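Local coordinates for protein LbaCas13a H328A (C2c2) (Lachnospiraceae bacterium NK4A179, PDB 5WLH) that uses a bound crRNA as its guide to recognise RNA and cleaves it as a CRISPR-Cas13a (C2c2) nuclease, probably preferring adenosine sites, at residues A[572-581]-A[620-631]; A[893-903]-A[956-966]. All coordinates share one frame; numbering follows the deposited sequence.

How the interactions relate
Interaction 1 and interaction 2 are consecutive along the chain, since 572-581 and 620-631 are both passed before 893-903 begins. They nevertheless lie side by side in a mainly helical part of the protein, with centres about 17 Å apart. Helix 621-632 joins them: one flank receives segment 572-581, while another packs against helices 891-898 and 901-911, with F628 on V897, E629 on I894 and S625 on A898. These two helices in turn carry the 956-966 segment. The stretch between 581 and 620 contains an RNDSFH sequence of the R-X4-H type used by HEPN nucleases, consistent with both contacts belonging to the framework around a HEPN domain.

Interaction 1 of 2, residues A[572-581]-A[620-631]; sequences LWTDFPFDKY and NKELISAMFEHE
H630 reaches from helix 621-632 to D575, the third residue of the type I turn W573-F576. Its NE2 donates to the syn lone pair of D575 OD1 (2.9 Å), and the acceptor lies in the imidazole plane. The carboxylate itself is twisted by 48° from the ring.

Aromatic contacts fix the same imidazole, which forms an aromatic cluster with W573 and F576. With CG anti to the backbone N (chi1 -171°), H630 stands out from the helix and stacks, offset, on the six-membered ring of W573, with the planes 27° apart and ND1 3.4 Å from W573 CZ3. M627 CE covers the opposite indole face in a CH-pi contact, its SD set obliquely to the ring in a Met-aromatic contact, while F576 turns its edge toward the face of H630. Exchanging H630 for an alanine would probably leave D575 OD1 without its NE2 donor and strip one face of W573 of its stacking partner.

Apolar packing continues toward the N-terminal end of the helix. M627 CG lies against both W573 CZ3 and F576 CZ, and the rim of the F576 ring meets L623 CD1 at CE2 (3.8 Å) and A626 CB at CZ (3.6 Å). The Y581 ring lies with one face over L623 CA, its CZ 3.6 Å from A626 CB. E631 lays CG near W573 CZ2.

Among the remaining polar groups, N620 caps the helix: its OD1 accepts from L623 N at 2.9 Å, from above the carbonyl plane. W573 NE1 donates to F567 O, and the E631 carboxylate binds R911 and Y907.

Segment 572-581 thus covers one flank of helix 621-632, with helix 559-564 contacting W573 and F578, while I624, S625 and F628 turn to helices 891-898 and 901-911.

Interaction 2 of 2, residues A[893-903]-A[956-966]; sequences LISRVAGSSEL and AGVDITDVDAV
This largely buried contact, a salt bridge beside an apolar core, joins the break between helices 891-898 and 901-911 to hairpin strand 958-959 and the start of helix 960-974. Helical segments 893-898 and 960-966 run at an angle of 101°, their axes 11.0 Å apart at closest. R896 grips the D962 carboxylate side-on with two nitrogens, NE to OD2 at 2.7 Å and NH2 to OD1 at 3.0 Å. Guanidinium and carboxylate are almost coplanar, 10° apart, although both nitrogens sit somewhat out of the carboxylate plane. A bend at chi3 (-69°) turns the end of the arginine to present its NE/NH2 edge to the carboxylate. L893 runs alongside D962 in the reverse direction, its CD1 3.5 Å from OD1 and its CD2 3.5 Å from A965 CB.

Within 893-903 the chain breaks between its two helices: G899 leaves the helical conformation and S900 N-caps the second, its OG accepting from L903 N at 2.9 Å in a nearly straight bond. From that second helix L903 inserts CD2 among D962 CB (3.8 Å), V963 CG2 and, more loosely, V966 CG2. V966 CG2 also meets V897 CG2.

Against the cap packs the hairpin of strands 954-955 and 958-959, turned at A956-G957 with backbone angles of type I'. V958 CG1 touches S900 OG at 3.5 Å and rests on E902 CB. E902 extends OE2 to A956 CB while its OE1 pairs with K905, and A956 O accepts from H614.

Interaction 1 of 2, residues A[572-581]-A[620-631]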
loop_
_atom_site.group_PDB
_atom_site.type_symbol
_atom_site.label_atom_id
_atom_site.label_comp_id
_atom_site.label_asym_id
_atom_site.label_seq_id
_atom_site.Cartn_x
_atom_site.Cartn_y
_atom_site.Cartn_z
ATOM N N LEU A 572 -34.093 18.041 7.275
ATOM C CA LEU A 572 -33.338 19.159 6.729
ATOM C C LEU A 572 -33.767 19.529 5.317
ATOM O O LEU A 572 -33.233 20.493 4.756
ATOM C CB LEU A 572 -31.839 18.837 6.737
ATOM C CG LEU A 572 -31.235 18.409 8.075
ATOM C CD1 LEU A 572 -29.842 17.883 7.846
ATOM C CD2 LEU A 572 -31.214 19.589 9.043
ATOM N N TRP A 573 -34.714 18.794 4.734
ATOM C CA TRP A 573 -35.079 18.965 3.331
ATOM C C TRP A 573 -36.554 19.312 3.155
ATOM O O TRP A 573 -37.081 19.205 2.044
ATOM C CB TRP A 573 -34.732 17.700 2.541
ATOM C CG TRP A 573 -33.267 17.425 2.523
ATOM C CD1 TRP A 573 -32.543 16.784 3.487
ATOM C CD2 TRP A 573 -32.341 17.793 1.497
ATOM N NE1 TRP A 573 -31.217 16.735 3.126
ATOM C CE2 TRP A 573 -31.066 17.343 1.906
ATOM C CE3 TRP A 573 -32.464 18.451 0.271
ATOM C CZ2 TRP A 573 -29.923 17.531 1.135
ATOM C CZ3 TRP A 573 -31.324 18.641 -0.499
ATOM C CH2 TRP A 573 -30.069 18.179 -0.062
ATOM N N THR A 574 -37.229 19.730 4.230
ATOM C CA THR A 574 -38.654 20.042 4.139
ATOM C C THR A 574 -38.924 21.198 3.184
ATOM O O THR A 574 -40.019 21.287 2.616
ATOM C CB THR A 574 -39.208 20.370 5.525
ATOM O OG1 THR A 574 -38.583 21.564 6.007
ATOM C CG2 THR A 574 -38.921 19.231 6.495
ATOM N N ASP A 575 -37.949 22.086 2.993
ATOM C CA ASP A 575 -38.085 23.254 2.129
ATOM C C ASP A 575 -37.566 23.019 0.712
ATOM O O ASP A 575 -37.515 23.967 -0.080
ATOM C CB ASP A 575 -37.344 24.446 2.742
ATOM C CG ASP A 575 -35.839 24.355 2.547
ATOM O OD1 ASP A 575 -35.285 23.239 2.681
ATOM O OD2 ASP A 575 -35.209 25.396 2.256
ATOM N N PHE A 576 -37.172 21.782 0.378
ATOM C CA PHE A 576 -36.545 21.522 -0.916
ATOM C C PHE A 576 -37.598 21.102 -1.930
ATOM O O PHE A 576 -38.349 20.156 -1.675
ATOM C CB PHE A 576 -35.481 20.426 -0.798
ATOM C CG PHE A 576 -34.630 20.269 -2.030
ATOM C CD1 PHE A 576 -33.615 21.174 -2.309
ATOM C CD2 PHE A 576 -34.843 19.224 -2.904
ATOM C CE1 PHE A 576 -32.824 21.033 -3.435
ATOM C CE2 PHE A 576 -34.057 19.075 -4.041
ATOM C CZ PHE A 576 -33.051 19.986 -4.303
ATOM N N PRO A 577 -37.670 21.757 -3.085
ATOM C CA PRO A 577 -38.730 21.447 -4.064
ATOM C C PRO A 577 -38.416 20.197 -4.878
ATOM O O PRO A 577 -38.067 20.248 -6.061
ATOM C CB PRO A 577 -38.769 22.721 -4.912
ATOM C CG PRO A 577 -37.343 23.188 -4.915
ATOM C CD PRO A 577 -36.781 22.832 -3.554
ATOM N N PHE A 578 -38.546 19.037 -4.230
ATOM C CA PHE A 578 -38.269 17.771 -4.903
ATOM C C PHE A 578 -39.149 17.595 -6.131
ATOM O O PHE A 578 -38.709 17.046 -7.148
ATOM C CB PHE A 578 -38.480 16.600 -3.945
ATOM C CG PHE A 578 -37.358 16.401 -2.976
ATOM C CD1 PHE A 578 -36.129 15.918 -3.404
ATOM C CD2 PHE A 578 -37.529 16.706 -1.632
ATOM C CE1 PHE A 578 -35.089 15.737 -2.505
ATOM C CE2 PHE A 578 -36.493 16.526 -0.726
ATOM C CZ PHE A 578 -35.276 16.041 -1.162
ATOM N N ASP A 579 -40.400 18.049 -6.052
ATOM C CA ASP A 579 -41.328 17.814 -7.145
ATOM C C ASP A 579 -40.989 18.640 -8.373
ATOM O O ASP A 579 -41.361 18.248 -9.482
ATOM C CB ASP A 579 -42.755 18.084 -6.676
ATOM C CG ASP A 579 -43.305 16.948 -5.836
ATOM O OD1 ASP A 579 -42.848 15.796 -6.022
ATOM O OD2 ASP A 579 -44.179 17.204 -4.981
ATOM N N LYS A 580 -40.279 19.758 -8.206
ATOM C CA LYS A 580 -39.769 20.475 -9.366
ATOM C C LYS A 580 -38.844 19.590 -10.187
ATOM O O LYS A 580 -38.833 19.673 -11.420
ATOM C CB LYS A 580 -39.052 21.755 -8.931
ATOM C CG LYS A 580 -38.217 22.385 -10.031
ATOM C CD LYS A 580 -37.553 23.691 -9.624
ATOM C CE LYS A 580 -36.813 24.294 -10.830
ATOM N NZ LYS A 580 -36.503 25.752 -10.689
ATOM N N TYR A 581 -38.093 18.708 -9.528
ATOM C CA TYR A 581 -37.133 17.847 -10.207
ATOM C C TYR A 581 -37.673 16.462 -10.516
ATOM O O TYR A 581 -37.243 15.848 -11.496
ATOM C CB TYR A 581 -35.856 17.730 -9.365
ATOM C CG TYR A 581 -35.298 19.077 -9.006
ATOM C CD1 TYR A 581 -34.586 19.824 -9.936
ATOM C CD2 TYR A 581 -35.506 19.621 -7.749
ATOM C CE1 TYR A 581 -34.088 21.077 -9.612
ATOM C CE2 TYR A 581 -35.013 20.863 -7.420
ATOM C CZ TYR A 581 -34.308 21.588 -8.354
ATOM O OH TYR A 581 -33.824 22.821 -8.008
ATOM N N ASN A 620 -30.327 13.449 -13.462
ATOM C CA ASN A 620 -30.894 14.783 -13.313
ATOM C C ASN A 620 -29.833 15.682 -12.692
ATOM O O ASN A 620 -29.738 15.813 -11.470
ATOM C CB ASN A 620 -32.152 14.729 -12.461
ATOM C CG ASN A 620 -32.923 16.015 -12.499
ATOM O OD1 ASN A 620 -32.344 17.083 -12.697
ATOM N ND2 ASN A 620 -34.239 15.927 -12.307
ATOM N N LYS A 621 -29.024 16.314 -13.545
ATOM C CA LYS A 621 -27.944 17.154 -13.039
ATOM C C LYS A 621 -28.485 18.343 -12.274
ATOM O O LYS A 621 -27.853 18.806 -11.321
ATOM C CB LYS A 621 -27.055 17.647 -14.185
ATOM C CG LYS A 621 -26.439 16.546 -15.035
ATOM C CD LYS A 621 -25.597 17.166 -16.151
ATOM C CE LYS A 621 -26.237 18.453 -16.678
ATOM N NZ LYS A 621 -26.204 18.531 -18.163
ATOM N N GLU A 622 -29.650 18.856 -12.673
ATOM C CA GLU A 622 -30.224 19.978 -11.944
ATOM C C GLU A 622 -30.589 19.570 -10.525
ATOM O O GLU A 622 -30.391 20.339 -9.580
ATOM C CB GLU A 622 -31.447 20.519 -12.690
ATOM C CG GLU A 622 -31.089 21.214 -14.006
ATOM C CD GLU A 622 -30.745 20.241 -15.131
ATOM O OE1 GLU A 622 -31.348 19.146 -15.197
ATOM O OE2 GLU A 622 -29.865 20.574 -15.950
ATOM N N LEU A 623 -31.117 18.357 -10.357
ATOM C CA LEU A 623 -31.464 17.889 -9.019
ATOM C C LEU A 623 -30.219 17.763 -8.144
ATOM O O LEU A 623 -30.159 18.328 -7.047
ATOM C CB LEU A 623 -32.206 16.559 -9.113
ATOM C CG LEU A 623 -32.412 15.772 -7.812
ATOM C CD1 LEU A 623 -33.179 16.570 -6.756
ATOM C CD2 LEU A 623 -33.093 14.446 -8.117
ATOM N N ILE A 624 -29.205 17.041 -8.630
ATOM C CA ILE A 624 -27.986 16.840 -7.846
ATOM C C ILE A 624 -27.331 18.178 -7.524
ATOM O O ILE A 624 -26.905 18.423 -6.389
ATOM C CB ILE A 624 -27.018 15.896 -8.591
ATOM C CG1 ILE A 624 -27.708 14.579 -8.946
ATOM C CG2 ILE A 624 -25.764 15.633 -7.739
ATOM C CD1 ILE A 624 -28.191 13.782 -7.740
ATOM N N SER A 625 -27.255 19.071 -8.514
ATOM C CA SER A 625 -26.668 20.388 -8.298
ATOM C C SER A 625 -27.449 21.185 -7.264
ATOM O O SER A 625 -26.857 21.881 -6.432
ATOM C CB SER A 625 -26.608 21.152 -9.624
ATOM O OG SER A 625 -26.364 22.527 -9.384
ATOM N N ALA A 626 -28.781 21.115 -7.312
ATOM C CA ALA A 626 -29.584 21.828 -6.324
ATOM C C ALA A 626 -29.425 21.219 -4.942
ATOM O O ALA A 626 -29.471 21.939 -3.936
ATOM C CB ALA A 626 -31.060 21.826 -6.738
ATOM N N MET A 627 -29.247 19.902 -4.867
ATOM C CA MET A 627 -28.989 19.283 -3.571
ATOM C C MET A 627 -27.639 19.713 -3.021
ATOM O O MET A 627 -27.508 19.975 -1.817
ATOM C CB MET A 627 -29.062 17.767 -3.685
ATOM C CG MET A 627 -30.472 17.232 -3.784
ATOM S SD MET A 627 -30.516 15.439 -3.877
ATOM C CE MET A 627 -30.351 14.960 -2.150
ATOM N N PHE A 628 -26.625 19.810 -3.886
ATOM C CA PHE A 628 -25.338 20.317 -3.429
ATOM C C PHE A 628 -25.470 21.735 -2.896
ATOM O O PHE A 628 -24.968 22.050 -1.812
ATOM C CB PHE A 628 -24.302 20.287 -4.547
ATOM C CG PHE A 628 -22.963 20.814 -4.115
ATOM C CD1 PHE A 628 -22.125 20.037 -3.322
ATOM C CD2 PHE A 628 -22.552 22.089 -4.461
ATOM C CE1 PHE A 628 -20.900 20.525 -2.910
ATOM C CE2 PHE A 628 -21.331 22.580 -4.054
ATOM C CZ PHE A 628 -20.504 21.794 -3.264
ATOM N N GLU A 629 -26.123 22.620 -3.657
ATOM C CA GLU A 629 -26.271 23.986 -3.167
ATOM C C GLU A 629 -27.021 24.002 -1.842
ATOM O O GLU A 629 -26.663 24.748 -0.930
ATOM C CB GLU A 629 -26.980 24.866 -4.197
ATOM C CG GLU A 629 -27.214 26.282 -3.684
ATOM C CD GLU A 629 -27.684 27.222 -4.767
ATOM O OE1 GLU A 629 -28.396 26.750 -5.675
ATOM O OE2 GLU A 629 -27.352 28.429 -4.700
ATOM N N HIS A 630 -28.056 23.170 -1.719
ATOM C CA HIS A 630 -28.803 23.103 -0.470
ATOM C C HIS A 630 -27.892 22.711 0.681
ATOM O O HIS A 630 -27.989 23.268 1.778
ATOM C CB HIS A 630 -29.962 22.118 -0.616
ATOM C CG HIS A 630 -30.927 22.133 0.530
ATOM N ND1 HIS A 630 -30.826 21.268 1.598
ATOM C CD2 HIS A 630 -32.020 22.897 0.767
ATOM C CE1 HIS A 630 -31.809 21.503 2.449
ATOM N NE2 HIS A 630 -32.548 22.489 1.969
ATOM N N GLU A 631 -26.973 21.775 0.438
ATOM C CA GLU A 631 -26.059 21.356 1.495
ATOM C C GLU A 631 -25.027 22.430 1.815
ATOM O O GLU A 631 -24.657 22.596 2.980
ATOM C CB GLU A 631 -25.389 20.037 1.102
ATOM C CG GLU A 631 -26.394 18.914 1.028
ATOM C CD GLU A 631 -25.854 17.590 1.541
ATOM O OE1 GLU A 631 -24.980 17.016 0.858
ATOM O OE2 GLU A 631 -26.313 17.125 2.611
#

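Interaction 2 of 2, residues A[893-903]-A[956-966]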
loop_
_atom_site.group_PDB
_atom_site.type_symbol
_atom_site.label_atom_id
_atom_site.label_comp_id
_atom_site.label_asym_id
_atom_site.label_seq_id
_atom_site.Cartn_x
_atom_site.Cartn_y
_atom_site.Cartn_z
ATOM N N LEU A 893 -18.020 27.748 -5.790
ATOM C CA LEU A 893 -18.130 26.307 -5.994
ATOM C C LEU A 893 -19.527 25.897 -6.441
ATOM O O LEU A 893 -19.676 24.952 -7.229
ATOM C CB LEU A 893 -17.754 25.585 -4.702
ATOM C CG LEU A 893 -17.654 24.069 -4.779
ATOM C CD1 LEU A 893 -16.661 23.664 -5.871
ATOM C CD2 LEU A 893 -17.252 23.519 -3.415
ATOM N N ILE A 894 -20.557 26.589 -5.949
ATOM C CA ILE A 894 -21.933 26.221 -6.277
ATOM C C ILE A 894 -22.141 26.229 -7.787
ATOM O O ILE A 894 -22.626 25.251 -8.365
ATOM C CB ILE A 894 -22.921 27.163 -5.565
ATOM C CG1 ILE A 894 -22.831 26.973 -4.048
ATOM C CG2 ILE A 894 -24.339 26.930 -6.062
ATOM C CD1 ILE A 894 -23.465 28.112 -3.261
ATOM N N SER A 895 -21.774 27.329 -8.451
ATOM C CA SER A 895 -21.975 27.396 -9.897
ATOM C C SER A 895 -21.102 26.386 -10.633
ATOM O O SER A 895 -21.499 25.870 -11.684
ATOM C CB SER A 895 -21.711 28.817 -10.417
ATOM O OG SER A 895 -20.373 29.219 -10.185
ATOM N N ARG A 896 -19.922 26.072 -10.094
ATOM C CA ARG A 896 -19.054 25.128 -10.787
ATOM C C ARG A 896 -19.591 23.705 -10.684
ATOM O O ARG A 896 -19.506 22.939 -11.646
ATOM C CB ARG A 896 -17.631 25.247 -10.252
ATOM C CG ARG A 896 -16.993 26.583 -10.638
ATOM C CD ARG A 896 -15.484 26.590 -10.466
ATOM N NE ARG A 896 -15.077 26.542 -9.064
ATOM C CZ ARG A 896 -14.960 27.601 -8.262
ATOM N NH1 ARG A 896 -15.237 28.820 -8.708
ATOM N NH2 ARG A 896 -14.572 27.437 -7.003
ATOM N N VAL A 897 -20.168 23.338 -9.535
ATOM C CA VAL A 897 -20.811 22.029 -9.428
ATOM C C VAL A 897 -22.041 21.959 -10.322
ATOM O O VAL A 897 -22.321 20.919 -10.930
ATOM C CB VAL A 897 -21.158 21.717 -7.963
ATOM C CG1 VAL A 897 -22.084 20.486 -7.872
ATOM C CG2 VAL A 897 -19.874 21.488 -7.195
ATOM N N ALA A 898 -22.787 23.063 -10.431
ATOM C CA ALA A 898 -23.961 23.069 -11.302
ATOM C C ALA A 898 -23.587 22.705 -12.733
ATOM O O ALA A 898 -24.312 21.966 -13.405
ATOM C CB ALA A 898 -24.642 24.441 -11.255
ATOM N N GLY A 899 -22.444 23.188 -13.206
ATOM C CA GLY A 899 -22.014 22.953 -14.567
ATOM C C GLY A 899 -21.059 21.797 -14.779
ATOM O O GLY A 899 -20.501 21.678 -15.878
ATOM N N SER A 900 -20.853 20.934 -13.780
ATOM C CA SER A 900 -19.886 19.843 -13.883
ATOM C C SER A 900 -20.509 18.527 -13.424
ATOM O O SER A 900 -20.712 18.308 -12.223
ATOM C CB SER A 900 -18.632 20.157 -13.064
ATOM O OG SER A 900 -17.754 19.046 -13.051
ATOM N N SER A 901 -20.772 17.638 -14.382
ATOM C CA SER A 901 -21.108 16.253 -14.056
ATOM C C SER A 901 -20.022 15.590 -13.211
ATOM O O SER A 901 -20.325 14.799 -12.308
ATOM C CB SER A 901 -21.325 15.456 -15.342
ATOM O OG SER A 901 -22.587 15.748 -15.907
ATOM N N GLU A 902 -18.751 15.899 -13.482
ATOM C CA GLU A 902 -17.671 15.245 -12.743
ATOM C C GLU A 902 -17.633 15.694 -11.286
ATOM O O GLU A 902 -17.444 14.866 -10.386
ATOM C CB GLU A 902 -16.325 15.497 -13.422
ATOM C CG GLU A 902 -15.152 14.820 -12.707
ATOM C CD GLU A 902 -15.140 13.313 -12.877
ATOM O OE1 GLU A 902 -15.842 12.803 -13.787
ATOM O OE2 GLU A 902 -14.420 12.640 -12.100
ATOM N N LEU A 903 -17.801 16.997 -11.025
ATOM C CA LEU A 903 -17.900 17.438 -9.633
ATOM C C LEU A 903 -19.090 16.783 -8.941
ATOM O O LEU A 903 -18.998 16.386 -7.774
ATOM C CB LEU A 903 -18.003 18.962 -9.551
ATOM C CG LEU A 903 -16.671 19.707 -9.704
ATOM C CD1 LEU A 903 -16.882 21.217 -9.653
ATOM C CD2 LEU A 903 -15.626 19.260 -8.646
ATOM N N ALA A 956 -9.282 14.698 -13.925
ATOM C CA ALA A 956 -10.442 14.325 -14.733
ATOM C C ALA A 956 -11.191 15.564 -15.224
ATOM O O ALA A 956 -12.424 15.592 -15.271
ATOM C CB ALA A 956 -11.371 13.397 -13.948
ATOM N N GLY A 957 -10.433 16.620 -15.540
ATOM C CA GLY A 957 -10.974 17.842 -16.093
ATOM C C GLY A 957 -11.421 18.897 -15.101
ATOM O O GLY A 957 -11.797 19.999 -15.525
ATOM N N VAL A 958 -11.403 18.617 -13.798
ATOM C CA VAL A 958 -11.933 19.563 -12.826
ATOM C C VAL A 958 -10.845 19.953 -11.842
ATOM O O VAL A 958 -9.897 19.199 -11.595
ATOM C CB VAL A 958 -13.170 19.003 -12.091
ATOM C CG1 VAL A 958 -14.274 18.668 -13.094
ATOM C CG2 VAL A 958 -12.802 17.786 -11.288
ATOM N N ASP A 959 -10.993 21.146 -11.275
ATOM C CA ASP A 959 -9.981 21.695 -10.386
ATOM C C ASP A 959 -9.892 20.850 -9.124
ATOM O O ASP A 959 -10.914 20.580 -8.487
ATOM C CB ASP A 959 -10.317 23.132 -9.982
ATOM C CG ASP A 959 -10.087 24.135 -11.093
ATOM O OD1 ASP A 959 -9.631 23.740 -12.189
ATOM O OD2 ASP A 959 -10.367 25.331 -10.847
ATOM N N ILE A 960 -8.669 20.453 -8.755
ATOM C CA ILE A 960 -8.493 19.686 -7.525
ATOM C C ILE A 960 -8.996 20.470 -6.320
ATOM O O ILE A 960 -9.547 19.887 -5.376
ATOM C CB ILE A 960 -7.023 19.273 -7.355
ATOM C CG1 ILE A 960 -6.669 18.194 -8.379
ATOM C CG2 ILE A 960 -6.767 18.757 -5.907
ATOM C CD1 ILE A 960 -5.177 18.007 -8.581
ATOM N N THR A 961 -8.821 21.800 -6.330
ATOM C CA THR A 961 -9.322 22.622 -5.225
ATOM C C THR A 961 -10.837 22.500 -5.081
ATOM O O THR A 961 -11.360 22.522 -3.966
ATOM C CB THR A 961 -8.905 24.087 -5.416
ATOM O OG1 THR A 961 -7.475 24.167 -5.488
ATOM C CG2 THR A 961 -9.381 24.957 -4.245
ATOM N N ASP A 962 -11.563 22.365 -6.199
ATOM C CA ASP A 962 -13.003 22.150 -6.113
ATOM C C ASP A 962 -13.325 20.756 -5.606
ATOM O O ASP A 962 -14.238 20.585 -4.791
ATOM C CB ASP A 962 -13.671 22.360 -7.469
ATOM C CG ASP A 962 -13.695 23.815 -7.883
ATOM O OD1 ASP A 962 -13.485 24.692 -7.009
ATOM O OD2 ASP A 962 -13.920 24.067 -9.076
ATOM N N VAL A 963 -12.609 19.746 -6.104
ATOM C CA VAL A 963 -12.828 18.386 -5.627
ATOM C C VAL A 963 -12.597 18.328 -4.137
ATOM O O VAL A 963 -13.372 17.720 -3.390
ATOM C CB VAL A 963 -11.913 17.395 -6.359
ATOM C CG1 VAL A 963 -12.176 15.980 -5.827
ATOM C CG2 VAL A 963 -12.196 17.457 -7.848
ATOM N N ASP A 964 -11.496 18.944 -3.698
ATOM C CA ASP A 964 -11.161 19.018 -2.288
ATOM C C ASP A 964 -12.311 19.599 -1.482
ATOM O O ASP A 964 -12.756 19.000 -0.498
ATOM C CB ASP A 964 -9.886 19.836 -2.113
ATOM C CG ASP A 964 -9.311 19.724 -0.715
ATOM O OD1 ASP A 964 -9.911 20.296 0.224
ATOM O OD2 ASP A 964 -8.271 19.042 -0.539
ATOM N N ALA A 965 -12.826 20.759 -1.908
ATOM C CA ALA A 965 -13.895 21.410 -1.162
ATOM C C ALA A 965 -15.136 20.539 -1.117
ATOM O O ALA A 965 -15.840 20.502 -0.106
ATOM C CB ALA A 965 -14.219 22.760 -1.800
ATOM N N VAL A 966 -15.425 19.833 -2.211
ATOM C CA VAL A 966 -16.601 18.972 -2.235
ATOM C C VAL A 966 -16.437 17.823 -1.254
ATOM O O VAL A 966 -17.340 17.526 -0.463
ATOM C CB VAL A 966 -16.849 18.448 -3.655
ATOM C CG1 VAL A 966 -17.858 17.349 -3.602
ATOM C CG2 VAL A 966 -17.338 19.592 -4.568
#